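Local coordinates for putative acetyltransferase Sthe_0691 (Sphaerobacter thermophilus, PDB 3SHP), which probably transfers an acetyl group from acetyl-CoA to an acceptor, as acetyltransferases of the GNAT superfamily do, at residues A39-A44 and V159-Y164; L87-A92 and V100-A105; A6-L9 and V14-R17; L62-R67 and A71-C76. All coordinates share one frame; numbering follows the deposited sequence.

Interaction 1: residues A39-A44 and V159-Y164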
loop_
_atom_site.group_PDB
_atom_site.type_symbol
_atom_site.label_atom_id
_atom_site.label_comp_id
_atom_site.label_asym_id
_atom_site.label_seq_id
_atom_site.Cartn_x
_atom_site.Cartn_y
_atom_site.Cartn_z
ATOM N N ALA A 39 -20.900 1.636 -15.014
ATOM C CA ALA A 39 -21.523 0.402 -14.520
ATOM C C ALA A 39 -21.342 -0.779 -15.478
ATOM O O ALA A 39 -21.701 -1.898 -15.153
ATOM C CB ALA A 39 -23.007 0.625 -14.233
ATOM N N ALA A 40 -20.819 -0.539 -16.672
ATOM C CA ALA A 40 -20.367 -1.638 -17.538
ATOM C C ALA A 40 -19.125 -1.195 -18.298
ATOM O O ALA A 40 -19.192 -0.309 -19.169
ATOM C CB ALA A 40 -21.464 -2.120 -18.491
ATOM N N ARG A 41 -18.016 -1.838 -17.925
ATOM C CA ARG A 41 -16.649 -1.644 -18.381
ATOM C C ARG A 41 -16.329 -1.547 -19.883
ATOM O O ARG A 41 -15.373 -0.868 -20.277
ATOM C CB ARG A 41 -15.903 -2.901 -17.940
ATOM C CG ARG A 41 -14.883 -2.688 -17.004
ATOM C CD ARG A 41 -14.468 -4.049 -16.506
ATOM N NE ARG A 41 -15.391 -4.450 -15.454
ATOM C CZ ARG A 41 -15.060 -5.131 -14.356
ATOM N NH1 ARG A 41 -16.018 -5.427 -13.474
ATOM N NH2 ARG A 41 -13.787 -5.487 -14.125
ATOM N N ALA A 42 -17.035 -2.347 -20.679
ATOM C CA ALA A 42 -16.831 -2.394 -22.114
ATOM C C ALA A 42 -18.178 -2.540 -22.766
ATOM O O ALA A 42 -19.148 -2.937 -22.114
ATOM C CB ALA A 42 -15.959 -3.563 -22.470
ATOM N N GLU A 43 -18.237 -2.256 -24.067
ATOM C CA GLU A 43 -19.498 -2.298 -24.797
ATOM C C GLU A 43 -19.141 -2.299 -26.284
ATOM O O GLU A 43 -18.066 -1.821 -26.658
ATOM C CB GLU A 43 -20.354 -1.074 -24.430
ATOM C CG GLU A 43 -19.646 0.248 -24.729
ATOM C CD GLU A 43 -20.265 1.461 -24.066
ATOM O OE1 GLU A 43 -20.510 2.445 -24.813
ATOM O OE2 GLU A 43 -20.452 1.478 -22.813
ATOM N N ALA A 44 -20.013 -2.835 -27.130
ATOM C CA ALA A 44 -19.804 -2.681 -28.578
ATOM C C ALA A 44 -19.590 -1.208 -28.903
ATOM O O ALA A 44 -20.226 -0.336 -28.296
ATOM C CB ALA A 44 -20.995 -3.201 -29.369
ATOM N N VAL A 159 -11.260 -16.026 -15.061
ATOM C CA VAL A 159 -12.278 -16.250 -16.077
ATOM C C VAL A 159 -12.597 -14.951 -16.819
ATOM O O VAL A 159 -12.315 -13.853 -16.326
ATOM C CB VAL A 159 -13.569 -16.857 -15.501
ATOM C CG1 VAL A 159 -13.258 -18.149 -14.698
ATOM C CG2 VAL A 159 -14.311 -15.841 -14.671
ATOM N N ASP A 160 -13.175 -15.086 -18.003
ATOM C CA ASP A 160 -13.476 -13.927 -18.820
ATOM C C ASP A 160 -14.601 -13.140 -18.201
ATOM O O ASP A 160 -15.519 -13.703 -17.606
ATOM C CB ASP A 160 -13.906 -14.331 -20.237
ATOM C CG ASP A 160 -12.874 -15.166 -20.962
ATOM O OD1 ASP A 160 -11.716 -15.287 -20.511
ATOM O OD2 ASP A 160 -13.241 -15.727 -22.005
ATOM N N LEU A 161 -14.550 -11.831 -18.363
ATOM C CA LEU A 161 -15.747 -11.028 -18.179
ATOM C C LEU A 161 -16.425 -10.889 -19.538
ATOM O O LEU A 161 -15.771 -10.525 -20.529
ATOM C CB LEU A 161 -15.405 -9.640 -17.650
ATOM C CG LEU A 161 -16.650 -8.789 -17.342
ATOM C CD1 LEU A 161 -17.519 -9.504 -16.283
ATOM C CD2 LEU A 161 -16.292 -7.326 -16.928
ATOM N N LEU A 162 -17.723 -11.160 -19.579
ATOM C CA LEU A 162 -18.490 -11.031 -20.799
ATOM C C LEU A 162 -19.390 -9.839 -20.663
ATOM O O LEU A 162 -19.855 -9.553 -19.567
ATOM C CB LEU A 162 -19.333 -12.289 -21.040
ATOM C CG LEU A 162 -18.566 -13.618 -21.117
ATOM C CD1 LEU A 162 -19.505 -14.811 -21.408
ATOM C CD2 LEU A 162 -17.504 -13.497 -22.174
ATOM N N ILE A 163 -19.628 -9.134 -21.768
ATOM C CA ILE A 163 -20.586 -8.033 -21.794
ATOM C C ILE A 163 -21.740 -8.421 -22.699
ATOM O O ILE A 163 -21.553 -8.646 -23.908
ATOM C CB ILE A 163 -19.976 -6.737 -22.349
ATOM C CG1 ILE A 163 -18.640 -6.416 -21.672
ATOM C CG2 ILE A 163 -20.994 -5.590 -22.249
ATOM C CD1 ILE A 163 -18.765 -6.013 -20.192
ATOM N N TYR A 164 -22.928 -8.510 -22.106
ATOM C CA TYR A 164 -24.136 -8.867 -22.829
ATOM C C TYR A 164 -24.887 -7.589 -23.133
ATOM O O TYR A 164 -24.928 -6.680 -22.299
ATOM C CB TYR A 164 -25.016 -9.813 -21.982
ATOM C CG TYR A 164 -24.694 -11.269 -22.209
ATOM C CD1 TYR A 164 -23.470 -11.800 -21.801
ATOM C CD2 TYR A 164 -25.605 -12.115 -22.833
ATOM C CE1 TYR A 164 -23.154 -13.124 -22.026
ATOM C CE2 TYR A 164 -25.305 -13.468 -23.055
ATOM C CZ TYR A 164 -24.082 -13.956 -22.634
ATOM O OH TYR A 164 -23.749 -15.279 -22.825
#
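In the C-terminal part of the central sheet, the chain leading into the short strand 43-44 runs across the side of the sheet from which Leu-161 and Ile-163 project; Ile-163 meets Ala-42 and Leu-161 meets Arg-41. No hydrogen bond joins the two segments. Three side-chain carbons of Ile-163 cluster round one carbonyl oxygen instead: CG2 comes to 3.2 Å from Ala-42 O, CG1 to 3.5 Å and CD1 to 3.6 Å from the same oxygen. The chain beyond CB is folded (chi2 -69°), which turns CD1 toward this oxygen, while CG1 also touches Ala-42 CB at 4.0 Å. An alanine in place of Ile-163 would strip this oxygen of all three neighbours and is likely to open a gap beside Ala-42. Farther along, Leu-161 CD2 sits over one face of the Arg-41 guanidinium, displaced toward its rim and 3.4 Å from NE; the two side chains cross at about a right angle. Arg-41 NE itself forms a salt bridge with Glu-125 on strand 121-127. Glu-43 pairs in antiparallel fashion with a strand of the second subunit and forms a salt bridge with Arg-149 there, an arrangement typical of a beta sheet continued across a subunit interface.

Interaction 2: residues L87-A92 and V100-A105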
loop_
_atom_site.group_PDB
_atom_site.type_symbol
_atom_site.label_atom_id
_atom_site.label_comp_id
_atom_site.label_asym_id
_atom_site.label_seq_id
_atom_site.Cartn_x
_atom_site.Cartn_y
_atom_site.Cartn_z
ATOM N N LEU A 87 -25.230 -1.845 -16.445
ATOM C CA LEU A 87 -25.372 -2.388 -15.098
ATOM C C LEU A 87 -24.461 -3.552 -14.770
ATOM O O LEU A 87 -24.000 -4.284 -15.653
ATOM C CB LEU A 87 -26.802 -2.815 -14.820
ATOM C CG LEU A 87 -27.463 -3.775 -15.779
ATOM C CD1 LEU A 87 -28.352 -4.719 -14.992
ATOM C CD2 LEU A 87 -28.280 -2.984 -16.821
ATOM N N ARG A 88 -24.223 -3.704 -13.484
ATOM C CA ARG A 88 -23.426 -4.790 -12.958
ATOM C C ARG A 88 -23.988 -5.147 -11.587
ATOM O O ARG A 88 -24.701 -4.348 -10.973
ATOM C CB ARG A 88 -21.934 -4.390 -12.890
ATOM C CG ARG A 88 -21.480 -3.460 -11.740
ATOM C CD ARG A 88 -19.912 -3.531 -11.500
ATOM N NE ARG A 88 -19.159 -3.142 -12.703
ATOM C CZ ARG A 88 -18.842 -1.885 -13.031
ATOM N NH1 ARG A 88 -18.195 -1.634 -14.173
ATOM N NH2 ARG A 88 -19.172 -0.873 -12.226
ATOM N N PHE A 89 -23.690 -6.341 -11.118
ATOM C CA PHE A 89 -24.240 -6.826 -9.858
ATOM C C PHE A 89 -23.092 -7.041 -8.896
ATOM O O PHE A 89 -21.995 -7.420 -9.319
ATOM C CB PHE A 89 -24.968 -8.162 -10.063
ATOM C CG PHE A 89 -26.133 -8.078 -11.012
ATOM C CD1 PHE A 89 -27.403 -7.765 -10.548
ATOM C CD2 PHE A 89 -25.952 -8.301 -12.370
ATOM C CE1 PHE A 89 -28.483 -7.684 -11.419
ATOM C CE2 PHE A 89 -27.025 -8.211 -13.258
ATOM C CZ PHE A 89 -28.303 -7.911 -12.778
ATOM N N HIS A 90 -23.352 -6.808 -7.616
ATOM C CA HIS A 90 -22.390 -7.061 -6.557
ATOM C C HIS A 90 -23.132 -7.926 -5.550
ATOM O O HIS A 90 -24.046 -7.440 -4.903
ATOM C CB HIS A 90 -21.960 -5.761 -5.871
ATOM C CG HIS A 90 -21.276 -4.779 -6.769
ATOM N ND1 HIS A 90 -19.923 -4.833 -7.040
ATOM C CD2 HIS A 90 -21.752 -3.704 -7.444
ATOM C CE1 HIS A 90 -19.599 -3.841 -7.852
ATOM N NE2 HIS A 90 -20.689 -3.137 -8.107
HETATM N N MSE A 91 -22.771 -9.199 -5.426
HETATM C CA MSE A 91 -23.483 -10.100 -4.492
HETATM C C MSE A 91 -22.700 -10.234 -3.189
HETATM O O MSE A 91 -21.483 -10.129 -3.205
HETATM C CB MSE A 91 -23.696 -11.485 -5.117
HETATM C CG MSE A 91 -24.317 -11.414 -6.513
HETATM SE SE MSE A 91 -26.038 -10.488 -6.542
HETATM C CE MSE A 91 -27.033 -11.787 -5.531
ATOM N N ALA A 92 -23.385 -10.456 -2.070
ATOM C CA ALA A 92 -22.691 -10.637 -0.802
ATOM C C ALA A 92 -21.798 -11.871 -0.883
ATOM O O ALA A 92 -22.201 -12.896 -1.411
ATOM C CB ALA A 92 -23.669 -10.753 0.362
ATOM N N VAL A 100 -27.673 -18.104 -8.358
ATOM C CA VAL A 100 -29.143 -18.305 -8.489
ATOM C C VAL A 100 -29.883 -16.995 -8.204
ATOM O O VAL A 100 -30.840 -16.642 -8.890
ATOM C CB VAL A 100 -29.705 -19.412 -7.510
ATOM C CG1 VAL A 100 -31.218 -19.634 -7.717
ATOM C CG2 VAL A 100 -29.008 -20.744 -7.696
ATOM N N LEU A 101 -29.417 -16.279 -7.187
ATOM C CA LEU A 101 -30.065 -15.052 -6.759
ATOM C C LEU A 101 -29.726 -13.889 -7.701
ATOM O O LEU A 101 -30.604 -13.094 -8.028
ATOM C CB LEU A 101 -29.683 -14.715 -5.307
ATOM C CG LEU A 101 -30.039 -15.783 -4.251
ATOM C CD1 LEU A 101 -29.653 -15.336 -2.871
ATOM C CD2 LEU A 101 -31.485 -16.062 -4.242
ATOM N N ARG A 102 -28.468 -13.782 -8.128
ATOM C CA ARG A 102 -28.090 -12.848 -9.205
ATOM C C ARG A 102 -28.903 -13.043 -10.487
ATOM O O ARG A 102 -29.370 -12.084 -11.080
ATOM C CB ARG A 102 -26.598 -12.960 -9.556
ATOM C CG ARG A 102 -26.079 -11.747 -10.393
ATOM C CD ARG A 102 -24.587 -11.860 -10.721
ATOM N NE ARG A 102 -24.219 -13.261 -10.792
ATOM C CZ ARG A 102 -23.297 -13.837 -10.022
ATOM N NH1 ARG A 102 -22.578 -13.116 -9.167
ATOM N NH2 ARG A 102 -23.083 -15.138 -10.137
ATOM N N ALA A 103 -29.064 -14.291 -10.901
ATOM C CA ALA A 103 -29.799 -14.607 -12.110
ATOM C C ALA A 103 -31.266 -14.158 -12.001
ATOM O O ALA A 103 -31.806 -13.573 -12.924
ATOM C CB ALA A 103 -29.723 -16.097 -12.400
ATOM N N GLU A 104 -31.890 -14.422 -10.858
ATOM C CA GLU A 104 -33.269 -13.992 -10.622
ATOM C C GLU A 104 -33.346 -12.466 -10.673
ATOM O O GLU A 104 -34.242 -11.918 -11.284
ATOM C CB GLU A 104 -33.823 -14.534 -9.297
ATOM C CG GLU A 104 -35.279 -14.132 -9.081
ATOM C CD GLU A 104 -35.957 -14.875 -7.936
ATOM O OE1 GLU A 104 -35.821 -16.117 -7.851
ATOM O OE2 GLU A 104 -36.637 -14.222 -7.119
ATOM N N ALA A 105 -32.382 -11.794 -10.049
ATOM C CA ALA A 105 -32.343 -10.336 -10.043
ATOM C C ALA A 105 -32.261 -9.789 -11.476
ATOM O O ALA A 105 -32.885 -8.781 -11.797
ATOM C CB ALA A 105 -31.173 -9.841 -9.228
HETATM O O HOH W 1 -21.761 -10.265 -9.476
#
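Strand 87-91 and the helical segment 100-105 run roughly antiparallel, at 146° between their N-to-C directions and with their axes 9.6 Å apart at closest approach, Met-91 and Arg-102 being the nearest pair by CA. The Arg-102 side chain meets both Phe-89 and Met-91. Its CG makes an off-centre CH-pi contact with the Phe-89 ring, 3.7 Å from CG of that ring, and CE1 of the ring meets Ala-105 CB at 4.1 Å. The arginine bends at its CG-CD bond (chi3 29°), and its guanidinium plane stands 67° from the ring. Met-91, a selenomethionine, bends at chi2 and chi3, which brings SE to 3.9 Å from Arg-102 CB and lets the terminal methyl CE reach the helix backbone, 3.6 Å from Arg-102 N, with Leu-101 CB beside it. The polar end of Arg-102 has several partners: a water accepts from NH1 at 3.0 Å and donates to Phe-89 O at 2.9 Å, bridging helix and strand. NH2 forms a salt bridge with Asp-99 one helical turn back, and NE bonds to Thr-133 of helix 131-139, tying in the next helix. Strand 84-91, helix 98-116 and strand 121-127 form a beta-alpha-beta unit, consistent with the core of the GNAT acetyltransferase fold.

Interaction 3: residues A6-L9 and V14-R17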
loop_
_atom_site.group_PDB
_atom_site.type_symbol
_atom_site.label_atom_id
_atom_site.label_comp_id
_atom_site.label_asym_id
_atom_site.label_seq_id
_atom_site.Cartn_x
_atom_site.Cartn_y
_atom_site.Cartn_z
ATOM N N ALA A 6 -40.271 4.317 -6.346
ATOM C CA ALA A 6 -41.465 3.482 -6.580
ATOM C C ALA A 6 -41.138 2.053 -7.048
ATOM O O ALA A 6 -42.022 1.203 -7.089
ATOM C CB ALA A 6 -42.473 4.183 -7.554
ATOM N N VAL A 7 -39.874 1.792 -7.368
ATOM C CA VAL A 7 -39.474 0.514 -7.922
ATOM C C VAL A 7 -39.764 -0.633 -6.949
ATOM O O VAL A 7 -39.340 -0.603 -5.797
ATOM C CB VAL A 7 -37.991 0.505 -8.289
ATOM C CG1 VAL A 7 -37.616 -0.824 -8.920
ATOM C CG2 VAL A 7 -37.680 1.644 -9.247
ATOM N N TYR A 8 -40.514 -1.622 -7.420
ATOM C CA TYR A 8 -40.744 -2.843 -6.659
ATOM C C TYR A 8 -40.857 -4.002 -7.641
ATOM O O TYR A 8 -41.870 -4.142 -8.330
ATOM C CB TYR A 8 -41.995 -2.747 -5.771
ATOM C CG TYR A 8 -42.211 -4.013 -4.971
ATOM C CD1 TYR A 8 -41.372 -4.339 -3.887
ATOM C CD2 TYR A 8 -43.218 -4.912 -5.315
ATOM C CE1 TYR A 8 -41.544 -5.534 -3.166
ATOM C CE2 TYR A 8 -43.405 -6.099 -4.595
ATOM C CZ TYR A 8 -42.569 -6.410 -3.533
ATOM O OH TYR A 8 -42.772 -7.592 -2.833
ATOM N N LEU A 9 -39.812 -4.819 -7.695
ATOM C CA LEU A 9 -39.672 -5.851 -8.697
ATOM C C LEU A 9 -39.415 -7.113 -7.911
ATOM O O LEU A 9 -38.326 -7.294 -7.335
ATOM C CB LEU A 9 -38.478 -5.570 -9.620
ATOM C CG LEU A 9 -38.321 -4.163 -10.216
ATOM C CD1 LEU A 9 -37.074 -4.093 -11.045
ATOM C CD2 LEU A 9 -39.513 -3.744 -11.069
ATOM N N VAL A 14 -36.245 -13.286 -4.459
ATOM C CA VAL A 14 -35.747 -11.963 -4.129
ATOM C C VAL A 14 -36.641 -10.842 -4.663
ATOM O O VAL A 14 -37.430 -11.050 -5.575
ATOM C CB VAL A 14 -34.314 -11.733 -4.689
ATOM C CG1 VAL A 14 -33.340 -12.855 -4.203
ATOM C CG2 VAL A 14 -34.352 -11.626 -6.207
ATOM N N TYR A 15 -36.486 -9.653 -4.097
ATOM C CA TYR A 15 -37.065 -8.484 -4.709
ATOM C C TYR A 15 -36.060 -7.374 -4.752
ATOM O O TYR A 15 -35.082 -7.392 -4.003
ATOM C CB TYR A 15 -38.356 -8.045 -4.027
ATOM C CG TYR A 15 -38.256 -7.551 -2.613
ATOM C CD1 TYR A 15 -38.164 -6.182 -2.323
ATOM C CD2 TYR A 15 -38.330 -8.444 -1.554
ATOM C CE1 TYR A 15 -38.105 -5.727 -1.013
ATOM C CE2 TYR A 15 -38.280 -8.003 -0.253
ATOM C CZ TYR A 15 -38.165 -6.644 0.014
ATOM O OH TYR A 15 -38.119 -6.248 1.346
ATOM N N LEU A 16 -36.294 -6.447 -5.675
ATOM C CA LEU A 16 -35.444 -5.301 -5.895
ATOM C C LEU A 16 -36.201 -4.060 -5.497
ATOM O O LEU A 16 -37.397 -3.913 -5.795
ATOM C CB LEU A 16 -35.017 -5.208 -7.371
ATOM C CG LEU A 16 -33.832 -6.079 -7.838
ATOM C CD1 LEU A 16 -33.859 -7.483 -7.300
ATOM C CD2 LEU A 16 -33.822 -6.146 -9.346
ATOM N N ARG A 17 -35.491 -3.168 -4.820
ATOM C CA ARG A 17 -36.039 -1.884 -4.410
ATOM C C ARG A 17 -34.844 -0.938 -4.327
ATOM O O ARG A 17 -33.723 -1.383 -4.306
ATOM C CB ARG A 17 -36.706 -2.006 -3.035
ATOM C CG ARG A 17 -35.790 -2.622 -1.912
ATOM C CD ARG A 17 -36.178 -2.080 -0.528
ATOM N NE ARG A 17 -35.391 -2.678 0.548
ATOM C CZ ARG A 17 -34.182 -2.268 0.951
ATOM N NH1 ARG A 17 -33.575 -1.221 0.372
ATOM N NH2 ARG A 17 -33.572 -2.919 1.950
#
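Leu-9 and Leu-16 exchange both of their backbone hydrogen bonds: Leu-16 N donates to Leu-9 O at 2.8 Å, and Leu-9 N to Leu-16 O at 3.2 Å. Leu-9 O also receives a CA-H...O contact from Tyr-15 CA at 3.1 Å. The side chains of the leucine pair fall on one face of the sheet, CB to CB 4.1 Å. This is an antiparallel hydrogen-bonded pair in the hairpin of strands 9-10 and 14-18, which forms one margin of the sheet. Away from the leucines, Tyr-8 CE1 meets Tyr-15 CD1 at 3.5 Å, the ring planes inclined obliquely at 48°. Tyr-15 CG lies between its backbone N and carbonyl carbon (chi1 66°), while the Tyr-8 bond to CB points away from the other segment and its ring turns back to meet Tyr-15. With a serine at Tyr-15 the Tyr-8 ring would probably lose its aromatic neighbour and become freer to turn, while Glu-70 would lose the phenol hydroxyl it bonds. Farther out, Trp-112 of helix 98-116 touches both Val-7 and Leu-9, and Arg-17 forms a salt bridge with Asp-23.

Interaction 4: residues L62-R67 and A71-C76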
loop_
_atom_site.group_PDB
_atom_site.type_symbol
_atom_site.label_atom_id
_atom_site.label_comp_id
_atom_site.label_asym_id
_atom_site.label_seq_id
_atom_site.Cartn_x
_atom_site.Cartn_y
_atom_site.Cartn_z
ATOM N N LEU A 62 -30.018 -0.437 -6.804
ATOM C CA LEU A 62 -31.099 -1.259 -6.340
ATOM C C LEU A 62 -30.536 -2.300 -5.378
ATOM O O LEU A 62 -29.513 -2.933 -5.676
ATOM C CB LEU A 62 -31.789 -1.954 -7.517
ATOM C CG LEU A 62 -32.459 -1.069 -8.585
ATOM C CD1 LEU A 62 -33.080 -1.932 -9.662
ATOM C CD2 LEU A 62 -33.529 -0.149 -7.963
ATOM N N ALA A 63 -31.176 -2.460 -4.225
ATOM C CA ALA A 63 -30.851 -3.551 -3.332
ATOM C C ALA A 63 -31.511 -4.817 -3.821
ATOM O O ALA A 63 -32.665 -4.794 -4.289
ATOM C CB ALA A 63 -31.353 -3.238 -1.945
ATOM N N ILE A 64 -30.810 -5.933 -3.703
ATOM C CA ILE A 64 -31.448 -7.216 -3.977
ATOM C C ILE A 64 -31.745 -7.822 -2.605
ATOM O O ILE A 64 -30.831 -8.001 -1.785
ATOM C CB ILE A 64 -30.541 -8.124 -4.793
ATOM C CG1 ILE A 64 -30.140 -7.437 -6.117
ATOM C CG2 ILE A 64 -31.195 -9.517 -5.006
ATOM C CD1 ILE A 64 -28.982 -8.164 -6.860
ATOM N N VAL A 65 -33.017 -8.102 -2.337
ATOM C CA VAL A 65 -33.440 -8.446 -0.983
ATOM C C VAL A 65 -34.038 -9.838 -0.982
ATOM O O VAL A 65 -34.952 -10.126 -1.747
ATOM C CB VAL A 65 -34.479 -7.414 -0.418
ATOM C CG1 VAL A 65 -34.891 -7.761 1.007
ATOM C CG2 VAL A 65 -33.959 -5.962 -0.496
ATOM N N ARG A 66 -33.509 -10.715 -0.127
ATOM C CA ARG A 66 -34.062 -12.052 -0.016
ATOM C C ARG A 66 -35.355 -11.992 0.755
ATOM O O ARG A 66 -35.388 -11.530 1.892
ATOM C CB ARG A 66 -33.085 -13.025 0.648
ATOM C CG ARG A 66 -33.526 -14.473 0.563
ATOM C CD ARG A 66 -32.418 -15.429 0.936
ATOM N NE ARG A 66 -31.744 -15.073 2.193
ATOM C CZ ARG A 66 -30.536 -15.505 2.541
ATOM N NH1 ARG A 66 -30.014 -15.128 3.699
ATOM N NH2 ARG A 66 -29.863 -16.325 1.745
ATOM N N ARG A 67 -36.421 -12.464 0.110
ATOM C CA ARG A 67 -37.762 -12.478 0.668
ATOM C C ARG A 67 -37.892 -13.257 1.999
ATOM O O ARG A 67 -38.463 -12.734 2.958
ATOM C CB ARG A 67 -38.764 -13.014 -0.383
ATOM C CG ARG A 67 -38.829 -12.133 -1.702
ATOM C CD ARG A 67 -39.822 -12.651 -2.726
ATOM N NE ARG A 67 -41.095 -12.988 -2.092
ATOM C CZ ARG A 67 -42.015 -13.807 -2.604
ATOM N NH1 ARG A 67 -41.835 -14.382 -3.791
ATOM N NH2 ARG A 67 -43.136 -14.051 -1.919
ATOM N N ALA A 71 -32.988 -10.149 4.096
ATOM C CA ALA A 71 -31.571 -9.830 4.050
ATOM C C ALA A 71 -31.221 -9.198 2.711
ATOM O O ALA A 71 -31.679 -9.648 1.652
ATOM C CB ALA A 71 -30.753 -11.083 4.261
ATOM N N VAL A 72 -30.404 -8.152 2.758
ATOM C CA VAL A 72 -29.876 -7.570 1.529
ATOM C C VAL A 72 -28.747 -8.504 1.096
ATOM O O VAL A 72 -27.736 -8.613 1.807
ATOM C CB VAL A 72 -29.373 -6.125 1.764
ATOM C CG1 VAL A 72 -28.609 -5.588 0.516
ATOM C CG2 VAL A 72 -30.560 -5.192 2.166
ATOM N N VAL A 73 -28.936 -9.197 -0.031
ATOM C CA VAL A 73 -27.991 -10.195 -0.498
ATOM C C VAL A 73 -27.133 -9.699 -1.674
ATOM O O VAL A 73 -26.176 -10.374 -2.107
ATOM C CB VAL A 73 -28.698 -11.529 -0.852
ATOM C CG1 VAL A 73 -29.439 -12.080 0.369
ATOM C CG2 VAL A 73 -29.654 -11.352 -2.074
ATOM N N GLY A 74 -27.452 -8.514 -2.188
ATOM C CA GLY A 74 -26.630 -7.936 -3.209
ATOM C C GLY A 74 -27.162 -6.605 -3.644
ATOM O O GLY A 74 -28.106 -6.077 -3.042
ATOM N N SER A 75 -26.564 -6.064 -4.699
ATOM C CA SER A 75 -26.969 -4.785 -5.234
ATOM C C SER A 75 -26.849 -4.834 -6.742
ATOM O O SER A 75 -26.096 -5.633 -7.302
ATOM C CB SER A 75 -26.075 -3.672 -4.681
ATOM O OG SER A 75 -24.751 -3.872 -5.115
ATOM N N CYS A 76 -27.618 -3.992 -7.404
ATOM C CA CYS A 76 -27.506 -3.871 -8.834
ATOM C C CYS A 76 -27.182 -2.415 -9.097
ATOM O O CYS A 76 -27.999 -1.521 -8.798
ATOM C CB CYS A 76 -28.813 -4.288 -9.510
ATOM S SG CYS A 76 -28.746 -4.017 -11.296
#
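Ile-64 O is held by two successive amides: Val-73 N donates to it at 2.8 Å, nearly in line with the carbonyl bond, and Gly-74 N adds a weak bond at 3.4 Å. Val-72 CA brings a CA-H...O contact to the same oxygen. In return Ile-64 N donates to Gly-74 O at 2.8 Å, approaching from above the carbonyl plane (48° out of it). Two residues thus face one, a classic beta bulge, and the register of the hairpin between strands 58-66 and 72-80 shifts by a residue there. On one side of it Leu-62 and Cys-76, an antiparallel hydrogen-bonded pair, share two bonds; on the other, toward the turn, Arg-66 N donates to Ala-71 O at 2.8 Å. The extra residue of the bulge, Val-73, sends its two methyls to different partners. CG2, between the backbone N and carbonyl carbon, meets Ile-64 CG2 at 3.8 Å, the side chains crossing at about a right angle. CG1 touches Arg-66 CB at 3.8 Å and sits over the centre of one guanidinium face, 4.1 Å above its plane. The CG1-CD1 arm of Ile-64 leads toward Ser-75, CD1 lying 3.9 Å from Ser-75 N. Arg-66 NH1 forms a salt bridge with Asp-69 in the turn, and NH2 forms another with Glu-21 of the third subunit.

In the fold
From the N terminus, interaction 3 closes first, a short hairpin at one margin of the sheet. Interaction 1 opens next, at 39-44, and closes only at 159-164; within this long loop lie interaction 4 and then interaction 2, in series. Strand 14-18 pairs with strand 58-66, joining interactions 3 and 4, whose centres are about 9 Å apart, while strand 72-80 pairs with 84-91 to bring in interaction 2. The helix of interaction 2 also reaches back, Glu-104 to Val-14 and Ala-105 to Ile-64. Interaction 1 touches interaction 2 through Ala-39 and Arg-88, and ties the C-terminal strand to the chain before strand 58-66.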